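Local coordinates for RNA-binding protein RMD9, mitochondrial (Saccharomyces cerevisiae S288C, PDB 7A9X), which binds a dodecameric sequence element in the 3'-untranslated regions of yeast mitochondrial mRNAs and takes part in their processing or stability, at residues E285-F290 and M312-I317; F303-I308 and W344-K349; I413-S418 and L446-N451. All blocks are in the same frame, centred on the assembly; numbering follows the deposited sequence.

Contact 1: residues E285-F290 and M312-I317. With nucleotides of chain B.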
loop_
_atom_site.group_PDB
_atom_site.type_symbol
_atom_site.label_atom_id
_atom_site.label_comp_id
_atom_site.label_asym_id
_atom_site.label_seq_id
_atom_site.Cartn_x
_atom_site.Cartn_y
_atom_site.Cartn_z
ATOM N N GLU A 285 -4.246 -3.287 -17.728
ATOM C CA GLU A 285 -5.122 -3.739 -16.650
ATOM C C GLU A 285 -5.567 -5.179 -16.870
ATOM O O GLU A 285 -5.510 -6.003 -15.951
ATOM C CB GLU A 285 -6.343 -2.826 -16.533
ATOM C CG GLU A 285 -6.062 -1.442 -15.988
ATOM C CD GLU A 285 -7.309 -0.788 -15.429
ATOM O OE1 GLU A 285 -7.550 -0.915 -14.209
ATOM O OE2 GLU A 285 -8.055 -0.163 -16.212
ATOM N N THR A 286 -6.014 -5.502 -18.086
ATOM C CA THR A 286 -6.488 -6.857 -18.352
ATOM C C THR A 286 -5.351 -7.865 -18.259
ATOM O O THR A 286 -5.497 -8.910 -17.613
ATOM C CB THR A 286 -7.165 -6.925 -19.721
ATOM O OG1 THR A 286 -6.311 -6.337 -20.708
ATOM C CG2 THR A 286 -8.487 -6.183 -19.690
ATOM N N HIS A 287 -4.208 -7.565 -18.883
ATOM C CA HIS A 287 -3.058 -8.462 -18.807
ATOM C C HIS A 287 -2.685 -8.749 -17.357
ATOM O O HIS A 287 -2.535 -9.911 -16.961
ATOM C CB HIS A 287 -1.873 -7.861 -19.564
ATOM C CG HIS A 287 -0.723 -8.803 -19.748
ATOM N ND1 HIS A 287 -0.152 -9.043 -20.979
ATOM C CD2 HIS A 287 -0.025 -9.549 -18.859
ATOM C CE1 HIS A 287 0.840 -9.905 -20.842
ATOM N NE2 HIS A 287 0.938 -10.228 -19.565
ATOM N N LEU A 288 -2.546 -7.697 -16.545
ATOM C CA LEU A 288 -2.236 -7.895 -15.133
ATOM C C LEU A 288 -3.343 -8.658 -14.416
ATOM O O LEU A 288 -3.068 -9.400 -13.467
ATOM C CB LEU A 288 -1.993 -6.549 -14.448
ATOM C CG LEU A 288 -0.752 -5.773 -14.890
ATOM C CD1 LEU A 288 -0.676 -4.435 -14.171
ATOM C CD2 LEU A 288 0.509 -6.588 -14.645
ATOM N N SER A 289 -4.594 -8.495 -14.852
ATOM C CA SER A 289 -5.687 -9.250 -14.248
ATOM C C SER A 289 -5.521 -10.749 -14.480
ATOM O O SER A 289 -5.820 -11.556 -13.592
ATOM C CB SER A 289 -7.029 -8.759 -14.793
ATOM O OG SER A 289 -8.107 -9.398 -14.133
ATOM N N PHE A 290 -5.033 -11.143 -15.663
ATOM C CA PHE A 290 -4.774 -12.559 -15.909
ATOM C C PHE A 290 -3.709 -13.105 -14.970
ATOM O O PHE A 290 -3.727 -14.295 -14.632
ATOM C CB PHE A 290 -4.347 -12.789 -17.361
ATOM C CG PHE A 290 -5.485 -12.822 -18.338
ATOM C CD1 PHE A 290 -6.306 -13.937 -18.432
ATOM C CD2 PHE A 290 -5.722 -11.747 -19.180
ATOM C CE1 PHE A 290 -7.353 -13.972 -19.339
ATOM C CE2 PHE A 290 -6.767 -11.776 -20.088
ATOM C CZ PHE A 290 -7.582 -12.890 -20.168
ATOM N N MET A 312 5.020 -8.855 -25.400
ATOM C CA MET A 312 3.821 -8.175 -25.861
ATOM C C MET A 312 4.175 -6.959 -26.707
ATOM O O MET A 312 5.225 -6.342 -26.509
ATOM C CB MET A 312 2.967 -7.745 -24.672
ATOM C CG MET A 312 2.587 -8.904 -23.777
ATOM S SD MET A 312 1.976 -10.291 -24.754
ATOM C CE MET A 312 0.250 -10.291 -24.289
ATOM N N PRO A 313 3.319 -6.602 -27.670
ATOM C CA PRO A 313 3.579 -5.410 -28.489
ATOM C C PRO A 313 3.362 -4.094 -27.760
ATOM O O PRO A 313 3.638 -3.037 -28.337
ATOM C CB PRO A 313 2.586 -5.564 -29.651
ATOM C CG PRO A 313 1.481 -6.387 -29.087
ATOM C CD PRO A 313 2.136 -7.347 -28.136
ATOM N N TYR A 314 2.882 -4.118 -26.519
ATOM C CA TYR A 314 2.675 -2.915 -25.728
ATOM C C TYR A 314 3.562 -2.950 -24.492
ATOM O O TYR A 314 3.930 -4.024 -24.004
ATOM C CB TYR A 314 1.205 -2.771 -25.307
ATOM C CG TYR A 314 0.625 -4.026 -24.692
ATOM C CD1 TYR A 314 0.761 -4.289 -23.334
ATOM C CD2 TYR A 314 -0.055 -4.951 -25.472
ATOM C CE1 TYR A 314 0.236 -5.437 -22.772
ATOM C CE2 TYR A 314 -0.583 -6.100 -24.919
ATOM C CZ TYR A 314 -0.435 -6.338 -23.571
ATOM O OH TYR A 314 -0.962 -7.483 -23.024
ATOM N N LYS A 315 3.900 -1.766 -23.991
ATOM C CA LYS A 315 4.617 -1.667 -22.729
ATOM C C LYS A 315 3.731 -2.145 -21.587
ATOM O O LYS A 315 2.504 -2.029 -21.633
ATOM C CB LYS A 315 5.058 -0.229 -22.466
ATOM C CG LYS A 315 5.861 0.400 -23.584
ATOM C CD LYS A 315 5.698 1.906 -23.553
ATOM C CE LYS A 315 6.254 2.506 -22.273
ATOM N NZ LYS A 315 7.726 2.690 -22.356
ATOM N N ILE A 316 4.364 -2.689 -20.554
ATOM C CA ILE A 316 3.627 -3.146 -19.384
ATOM C C ILE A 316 4.579 -3.170 -18.198
ATOM O O ILE A 316 5.726 -3.611 -18.308
ATOM C CB ILE A 316 2.970 -4.524 -19.635
ATOM C CG1 ILE A 316 2.213 -4.987 -18.389
ATOM C CG2 ILE A 316 4.010 -5.546 -20.078
ATOM C CD1 ILE A 316 1.111 -5.980 -18.685
ATOM N N ILE A 317 4.099 -2.672 -17.076
ATOM C CA ILE A 317 4.836 -2.716 -15.822
ATOM C C ILE A 317 4.547 -4.043 -15.140
ATOM O O ILE A 317 3.452 -4.604 -15.256
ATOM C CB ILE A 317 4.457 -1.524 -14.919
ATOM C CG1 ILE A 317 2.972 -1.591 -14.546
ATOM C CG2 ILE A 317 4.768 -0.212 -15.620
ATOM C CD1 ILE A 317 2.526 -0.512 -13.581
ATOM P P U B 5 -7.347 4.085 -16.916
ATOM O OP1 U B 5 -8.229 3.105 -16.234
ATOM O OP2 U B 5 -7.355 5.506 -16.489
ATOM O "O5'" U B 5 -5.862 3.534 -16.786
ATOM C "C5'" U B 5 -5.535 2.219 -17.208
ATOM C "C4'" U B 5 -4.055 1.969 -17.097
ATOM O "O4'" U B 5 -3.345 2.827 -18.031
ATOM C "C3'" U B 5 -3.439 2.310 -15.751
ATOM O "O3'" U B 5 -3.636 1.309 -14.772
ATOM C "C2'" U B 5 -1.981 2.555 -16.105
ATOM O "O2'" U B 5 -1.292 1.330 -16.287
ATOM C "C1'" U B 5 -2.119 3.243 -17.464
ATOM N N1 U B 5 -2.131 4.716 -17.321
ATOM C C2 U B 5 -0.899 5.326 -17.197
ATOM O O2 U B 5 0.149 4.701 -17.223
ATOM N N3 U B 5 -0.938 6.689 -17.051
ATOM C C4 U B 5 -2.065 7.485 -17.011
ATOM O O4 U B 5 -1.935 8.701 -16.873
ATOM C C5 U B 5 -3.305 6.780 -17.139
ATOM C C6 U B 5 -3.296 5.450 -17.283
#

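Contact 2: residues F303-I308 and W344-K349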
loop_
_atom_site.group_PDB
_atom_site.type_symbol
_atom_site.label_atom_id
_atom_site.label_comp_id
_atom_site.label_asym_id
_atom_site.label_seq_id
_atom_site.Cartn_x
_atom_site.Cartn_y
_atom_site.Cartn_z
ATOM N N PHE A 303 0.942 -15.491 -18.799
ATOM C CA PHE A 303 0.911 -14.039 -18.915
ATOM C C PHE A 303 2.040 -13.388 -18.128
ATOM O O PHE A 303 2.540 -12.328 -18.527
ATOM C CB PHE A 303 -0.443 -13.504 -18.450
ATOM C CG PHE A 303 -1.483 -13.481 -19.531
ATOM C CD1 PHE A 303 -2.200 -14.625 -19.849
ATOM C CD2 PHE A 303 -1.737 -12.317 -20.237
ATOM C CE1 PHE A 303 -3.155 -14.606 -20.847
ATOM C CE2 PHE A 303 -2.689 -12.290 -21.237
ATOM C CZ PHE A 303 -3.401 -13.435 -21.543
ATOM N N PHE A 304 2.454 -14.002 -17.017
ATOM C CA PHE A 304 3.594 -13.485 -16.268
ATOM C C PHE A 304 4.879 -13.600 -17.079
ATOM O O PHE A 304 5.715 -12.688 -17.061
ATOM C CB PHE A 304 3.722 -14.226 -14.936
ATOM C CG PHE A 304 4.965 -13.881 -14.162
ATOM C CD1 PHE A 304 5.002 -12.759 -13.349
ATOM C CD2 PHE A 304 6.093 -14.687 -14.238
ATOM C CE1 PHE A 304 6.141 -12.443 -12.633
ATOM C CE2 PHE A 304 7.234 -14.377 -13.526
ATOM C CZ PHE A 304 7.259 -13.252 -12.721
ATOM N N ASP A 305 5.053 -14.714 -17.795
ATOM C CA ASP A 305 6.229 -14.872 -18.643
ATOM C C ASP A 305 6.200 -13.910 -19.822
ATOM O O ASP A 305 7.258 -13.487 -20.301
ATOM C CB ASP A 305 6.333 -16.314 -19.141
ATOM C CG ASP A 305 6.484 -17.314 -18.010
ATOM O OD1 ASP A 305 7.090 -16.962 -16.976
ATOM O OD2 ASP A 305 5.997 -18.456 -18.156
ATOM N N LYS A 306 5.004 -13.556 -20.303
ATOM C CA LYS A 306 4.897 -12.604 -21.402
ATOM C C LYS A 306 5.453 -11.236 -21.030
ATOM O O LYS A 306 5.918 -10.506 -21.911
ATOM C CB LYS A 306 3.439 -12.489 -21.853
ATOM C CG LYS A 306 2.914 -13.753 -22.515
ATOM C CD LYS A 306 1.484 -13.597 -23.006
ATOM C CE LYS A 306 1.049 -14.826 -23.792
ATOM N NZ LYS A 306 -0.323 -14.683 -24.351
ATOM N N ILE A 307 5.425 -10.877 -19.746
ATOM C CA ILE A 307 6.083 -9.653 -19.305
ATOM C C ILE A 307 7.580 -9.881 -19.140
ATOM O O ILE A 307 8.395 -9.046 -19.550
ATOM C CB ILE A 307 5.442 -9.143 -18.001
ATOM C CG1 ILE A 307 3.947 -8.893 -18.205
ATOM C CG2 ILE A 307 6.136 -7.876 -17.524
ATOM C CD1 ILE A 307 3.258 -8.322 -16.987
ATOM N N ILE A 308 7.963 -11.014 -18.543
ATOM C CA ILE A 308 9.376 -11.300 -18.303
ATOM C C ILE A 308 10.133 -11.409 -19.620
ATOM O O ILE A 308 11.239 -10.873 -19.764
ATOM C CB ILE A 308 9.523 -12.579 -17.457
ATOM C CG1 ILE A 308 8.811 -12.423 -16.109
ATOM C CG2 ILE A 308 10.993 -12.929 -17.263
ATOM C CD1 ILE A 308 9.395 -11.348 -15.211
ATOM N N TRP A 344 9.528 -15.500 -7.664
ATOM C CA TRP A 344 10.180 -14.391 -6.978
ATOM C C TRP A 344 11.537 -14.079 -7.596
ATOM O O TRP A 344 11.914 -12.908 -7.722
ATOM C CB TRP A 344 10.328 -14.717 -5.492
ATOM C CG TRP A 344 11.083 -13.684 -4.719
ATOM C CD1 TRP A 344 10.596 -12.511 -4.221
ATOM C CD2 TRP A 344 12.465 -13.735 -4.347
ATOM N NE1 TRP A 344 11.590 -11.828 -3.562
ATOM C CE2 TRP A 344 12.747 -12.558 -3.626
ATOM C CE3 TRP A 344 13.492 -14.664 -4.556
ATOM C CZ2 TRP A 344 14.013 -12.283 -3.111
ATOM C CZ3 TRP A 344 14.749 -14.390 -4.044
ATOM C CH2 TRP A 344 14.998 -13.207 -3.329
ATOM N N GLU A 345 12.284 -15.115 -7.990
ATOM C CA GLU A 345 13.581 -14.891 -8.623
ATOM C C GLU A 345 13.430 -14.146 -9.942
ATOM O O GLU A 345 14.210 -13.235 -10.241
ATOM C CB GLU A 345 14.304 -16.220 -8.846
ATOM C CG GLU A 345 15.075 -16.735 -7.644
ATOM C CD GLU A 345 15.859 -17.994 -7.963
ATOM O OE1 GLU A 345 15.443 -18.734 -8.880
ATOM O OE2 GLU A 345 16.893 -18.238 -7.305
ATOM N N LYS A 346 12.432 -14.522 -10.746
ATOM C CA LYS A 346 12.217 -13.837 -12.016
ATOM C C LYS A 346 11.776 -12.395 -11.799
ATOM O O LYS A 346 12.171 -11.500 -12.553
ATOM C CB LYS A 346 11.191 -14.598 -12.857
ATOM C CG LYS A 346 11.675 -15.956 -13.342
ATOM C CD LYS A 346 10.669 -16.599 -14.279
ATOM C CE LYS A 346 11.192 -17.918 -14.821
ATOM N NZ LYS A 346 10.277 -18.499 -15.841
ATOM N N ALA A 347 10.963 -12.149 -10.770
ATOM C CA ALA A 347 10.528 -10.784 -10.492
ATOM C C ALA A 347 11.695 -9.916 -10.032
ATOM O O ALA A 347 11.811 -8.755 -10.443
ATOM C CB ALA A 347 9.415 -10.791 -9.448
ATOM N N VAL A 348 12.572 -10.463 -9.187
ATOM C CA VAL A 348 13.721 -9.702 -8.703
ATOM C C VAL A 348 14.656 -9.352 -9.854
ATOM O O VAL A 348 15.164 -8.227 -9.937
ATOM C CB VAL A 348 14.448 -10.482 -7.594
ATOM C CG1 VAL A 348 15.793 -9.844 -7.284
ATOM C CG2 VAL A 348 13.590 -10.539 -6.341
ATOM N N LYS A 349 14.898 -10.302 -10.761
ATOM C CA LYS A 349 15.750 -10.011 -11.910
ATOM C C LYS A 349 15.098 -9.005 -12.851
ATOM O O LYS A 349 15.795 -8.169 -13.436
ATOM C CB LYS A 349 16.089 -11.298 -12.663
ATOM C CG LYS A 349 17.177 -12.125 -12.004
ATOM C CD LYS A 349 17.567 -13.321 -12.858
ATOM C CE LYS A 349 18.750 -14.061 -12.252
ATOM N NZ LYS A 349 19.149 -15.241 -13.066
HETATM O O HOH W 1 7.883 -18.326 -14.919
#

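Contact 3: residues I413-S418 and L446-N451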
loop_
_atom_site.group_PDB
_atom_site.type_symbol
_atom_site.label_atom_id
_atom_site.label_comp_id
_atom_site.label_asym_id
_atom_site.label_seq_id
_atom_site.Cartn_x
_atom_site.Cartn_y
_atom_site.Cartn_z
ATOM N N ILE A 413 9.740 -16.124 14.272
ATOM C CA ILE A 413 9.101 -17.419 14.486
ATOM C C ILE A 413 10.125 -18.466 14.907
ATOM O O ILE A 413 9.805 -19.392 15.664
ATOM C CB ILE A 413 8.335 -17.838 13.212
ATOM C CG1 ILE A 413 7.015 -17.073 13.103
ATOM C CG2 ILE A 413 8.076 -19.331 13.187
ATOM C CD1 ILE A 413 6.074 -17.631 12.049
ATOM N N TRP A 414 11.372 -18.330 14.449
ATOM C CA TRP A 414 12.394 -19.305 14.811
ATOM C C TRP A 414 12.806 -19.183 16.274
ATOM O O TRP A 414 13.220 -20.178 16.879
ATOM C CB TRP A 414 13.609 -19.157 13.896
ATOM C CG TRP A 414 13.383 -19.737 12.538
ATOM C CD1 TRP A 414 12.337 -20.523 12.151
ATOM C CD2 TRP A 414 14.213 -19.575 11.382
ATOM N NE1 TRP A 414 12.465 -20.865 10.827
ATOM C CE2 TRP A 414 13.609 -20.295 10.331
ATOM C CE3 TRP A 414 15.408 -18.894 11.133
ATOM C CZ2 TRP A 414 14.159 -20.352 9.051
ATOM C CZ3 TRP A 414 15.953 -18.951 9.862
ATOM C CH2 TRP A 414 15.328 -19.675 8.837
ATOM N N HIS A 415 12.697 -17.984 16.852
ATOM C CA HIS A 415 13.029 -17.747 18.260
ATOM C C HIS A 415 14.469 -18.155 18.572
ATOM O O HIS A 415 14.739 -18.868 19.540
ATOM C CB HIS A 415 12.052 -18.475 19.191
ATOM C CG HIS A 415 10.630 -18.027 19.057
ATOM N ND1 HIS A 415 10.205 -16.771 19.435
ATOM C CD2 HIS A 415 9.530 -18.677 18.607
ATOM C CE1 HIS A 415 8.907 -16.662 19.212
ATOM N NE2 HIS A 415 8.473 -17.805 18.711
ATOM N N GLU A 416 15.406 -17.699 17.742
ATOM C CA GLU A 416 16.816 -18.003 17.939
ATOM C C GLU A 416 17.649 -16.737 17.782
ATOM O O GLU A 416 17.344 -15.879 16.950
ATOM C CB GLU A 416 17.305 -19.090 16.966
ATOM C CG GLU A 416 17.286 -18.702 15.497
ATOM C CD GLU A 416 17.912 -19.766 14.614
ATOM O OE1 GLU A 416 18.104 -20.902 15.095
ATOM O OE2 GLU A 416 18.219 -19.467 13.440
ATOM N N ARG A 417 18.703 -16.632 18.595
ATOM C CA ARG A 417 19.530 -15.431 18.615
ATOM C C ARG A 417 20.522 -15.397 17.461
ATOM O O ARG A 417 20.919 -14.310 17.022
ATOM C CB ARG A 417 20.272 -15.337 19.951
ATOM C CG ARG A 417 21.093 -14.072 20.142
ATOM C CD ARG A 417 21.805 -14.087 21.483
ATOM N NE ARG A 417 22.469 -12.820 21.776
ATOM C CZ ARG A 417 23.756 -12.579 21.546
ATOM N NH1 ARG A 417 24.526 -13.519 21.018
ATOM N NH2 ARG A 417 24.275 -11.395 21.849
ATOM N N SER A 418 20.927 -16.568 16.962
ATOM C CA SER A 418 21.921 -16.625 15.895
ATOM C C SER A 418 21.445 -15.890 14.648
ATOM O O SER A 418 22.234 -15.211 13.983
ATOM C CB SER A 418 22.237 -18.081 15.556
ATOM O OG SER A 418 21.096 -18.720 15.009
ATOM N N LEU A 446 14.479 -8.933 20.264
ATOM C CA LEU A 446 14.852 -9.464 21.568
ATOM C C LEU A 446 13.660 -10.037 22.323
ATOM O O LEU A 446 13.850 -10.871 23.215
ATOM C CB LEU A 446 15.532 -8.376 22.397
ATOM C CG LEU A 446 16.821 -7.806 21.795
ATOM C CD1 LEU A 446 17.438 -6.775 22.722
ATOM C CD2 LEU A 446 17.812 -8.920 21.490
ATOM N N GLY A 447 12.444 -9.617 21.989
ATOM C CA GLY A 447 11.248 -10.165 22.587
ATOM C C GLY A 447 10.864 -11.556 22.131
ATOM O O GLY A 447 9.925 -12.137 22.681
ATOM N N SER A 448 11.559 -12.115 21.139
ATOM C CA SER A 448 11.283 -13.459 20.654
ATOM C C SER A 448 12.310 -14.491 21.098
ATOM O O SER A 448 12.151 -15.671 20.770
ATOM C CB SER A 448 11.202 -13.467 19.119
ATOM O OG SER A 448 10.086 -12.716 18.661
ATOM N N ILE A 449 13.350 -14.086 21.821
ATOM C CA ILE A 449 14.372 -15.009 22.291
ATOM C C ILE A 449 14.499 -14.872 23.800
ATOM O O ILE A 449 14.190 -13.828 24.383
ATOM C CB ILE A 449 15.737 -14.765 21.612
ATOM C CG1 ILE A 449 16.236 -13.348 21.914
ATOM C CG2 ILE A 449 15.642 -15.017 20.112
ATOM C CD1 ILE A 449 17.647 -13.082 21.432
ATOM N N ASP A 450 14.955 -15.950 24.434
ATOM C CA ASP A 450 15.254 -15.919 25.857
ATOM C C ASP A 450 16.723 -15.651 26.142
ATOM O O ASP A 450 17.048 -15.148 27.223
ATOM C CB ASP A 450 14.838 -17.239 26.514
ATOM C CG ASP A 450 13.363 -17.528 26.348
ATOM O OD1 ASP A 450 12.657 -16.672 25.773
ATOM O OD2 ASP A 450 12.909 -18.605 26.787
ATOM N N ASN A 451 17.607 -15.952 25.189
ATOM C CA ASN A 451 19.050 -15.802 25.369
ATOM C C ASN A 451 19.446 -14.339 25.156
ATOM O O ASN A 451 20.063 -13.954 24.159
ATOM C CB ASN A 451 19.795 -16.735 24.425
ATOM C CG ASN A 451 21.290 -16.719 24.649
ATOM O OD1 ASN A 451 21.766 -16.328 25.714
ATOM N ND2 ASN A 451 22.042 -17.145 23.641
#

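Contact 1: residues E285-F290 and M312-I317
His287 and Tyr314 supply the polar link between helix 281-292 and the loop 312-317: ND1 of His287 and OH of Tyr314 lie 2.7 Å apart in a hydrogen bond whose donor could be either one. The bond is nearly straight, at 162°, and the hydroxyl sits at the edge of the imidazole, in its plane. The two rings meet rim to rim, planes 81° apart, neither over the other's face. Across the ring, NE2 of His287 is hydrogen-bonded to the carbonyl oxygen of Phe303. With both nitrogens engaged, the buried imidazole is held against rotation about its bond to CB.

Phe303 belongs to helix 297-308, the second helix of the helical hairpin assigned to the fourth pentatricopeptide repeat. His287, on the first helix, thus ties together both arms of the hairpin and the loop that leads out of it to helix 320-334.

Apolar groups pack around the rest of the ring. CD1 of Ile316 rests over one face of the imidazole in a CH-pi contact, 3.9 Å from the ring centroid and displaced toward the rim, nearest to CG. Met312 meets the histidine tip to tip, its CE 3.5 Å from CE1 of His287. Its chain folds at chi2 and chi3, and its CB lies over the centre of the Tyr314 ring. CD2 of Leu288 packs 4.1 Å from CD1 of Ile316 and also approaches the carbonyl oxygen of Ile317.

On the RNA side, OE2 of Glu285 comes within 3.3 Å of OP1 of U5 of chain B, a close approach of two acidic oxygens with no bond, likely unfavourable unless the charge is offset; the pair of Glu285 OE1 with Lys253 is long and weak. Ile317 packs on an adenine base.

Contact 2: residues F303-I308 and W344-K349
A single water joins Asp305 to Lys346, donating to OD1 of Asp305 at 2.6 Å and accepting from NZ of Lys346 at 2.6 Å. The direct salt bridge between OD1 of Asp305 and NZ of Lys346 is long, 3.7 Å, so the water carries the close polar contact. Lys346 reaches it with a chain fully extended beyond CG.

The remaining contacts are van der Waals and light, partly to backbone atoms. CB of Lys346 lies 4.0 Å from CE2 of Phe304, at the edge of the ring and near its plane, and the ring's CZ approaches the backbone N of Ala347. CG1 of Ile308, one turn on, covers part of one face of the Phe304 ring. CD1 of Ile308 then reaches the carbonyl oxygen of Lys346 at 3.8 Å.

Segments 303-308 and 344-349, on helices assigned to the fourth and fifth pentatricopeptide repeats, run side by side with 29° between their directions and a closest approach of 11.1 Å between their axes, as successive repeats do in an alpha-solenoid. With the charges bridged mainly through water, their attraction is probably softened, and the van der Waals contacts that accompany it are few.

Contact 3: residues I413-S418 and L446-N451
His415 and Ser448 make the closest contact here, with ND1 of His415 donating to the carbonyl oxygen of Ser448 at 2.6 Å. The N-H approaches in the carbonyl plane, on a lone pair, and the oxygen lies 11° out of the imidazole plane; the bond itself is bent, 147° at the hydrogen. CA of His415 adds a C-H...O contact to the same oxygen, at 3.4 Å, so ring and backbone both face it.

His415 is exposed, so this bond lies on the solvent side; the tightly packed part is around buried Ile449. CG2 of Ile449 presses against the backbone of Glu416, 3.5 Å from C of Glu416, and CD1 of Ile449 meets CB of Arg417 at 3.8 Å.

At exposed Asn451 the contact is looser, with no hydrogen bond to Arg417. The extended chain of Arg417 runs past Asn451, bringing CD to 3.2 Å from the backbone O of Asn451 and to 3.8 Å from ND2 of Asn451. The guanidinium finds its strong partner in Asp421, through a salt bridge from NH1 one turn along its own helix; its ion pair with Glu456 is long and weak. An alanine in place of Arg417 would probably leave Asp421 without its ionic mate and open a gap beside Asn451, although the CB contact to Ile449 would remain.

The contact joins the turn entering helix 417-429, assigned to the seventh pentatricopeptide repeat, to the loop between helices 436-445 and 454-470, assigned to the eighth. Ile449 also touches Ile420 on helix 417-429, while Trp414 turns the other way, onto helix 379-396.

In the fold
Contacts 1 and 2 adjoin, their centres 13 Å apart, and share helix 297-308: one side of it meets His287 and Ile316 of contact 1, while Phe304, Asp305 and Ile308 face helix 337-351 in contact 2. Contact 3 lies in later repeats, its centre 43 Å from that of contact 1 and 35 Å from that of contact 2. Contacts 1 and 2 are partly buried, contact 3 is at the surface. Contact 1 surrounds a buried imidazole and also reaches the RNA; contact 2 combines a water-bridged charge pair with sparse van der Waals packing between helices; contact 3 relies on a side-chain bond to a backbone carbonyl between two loop segments.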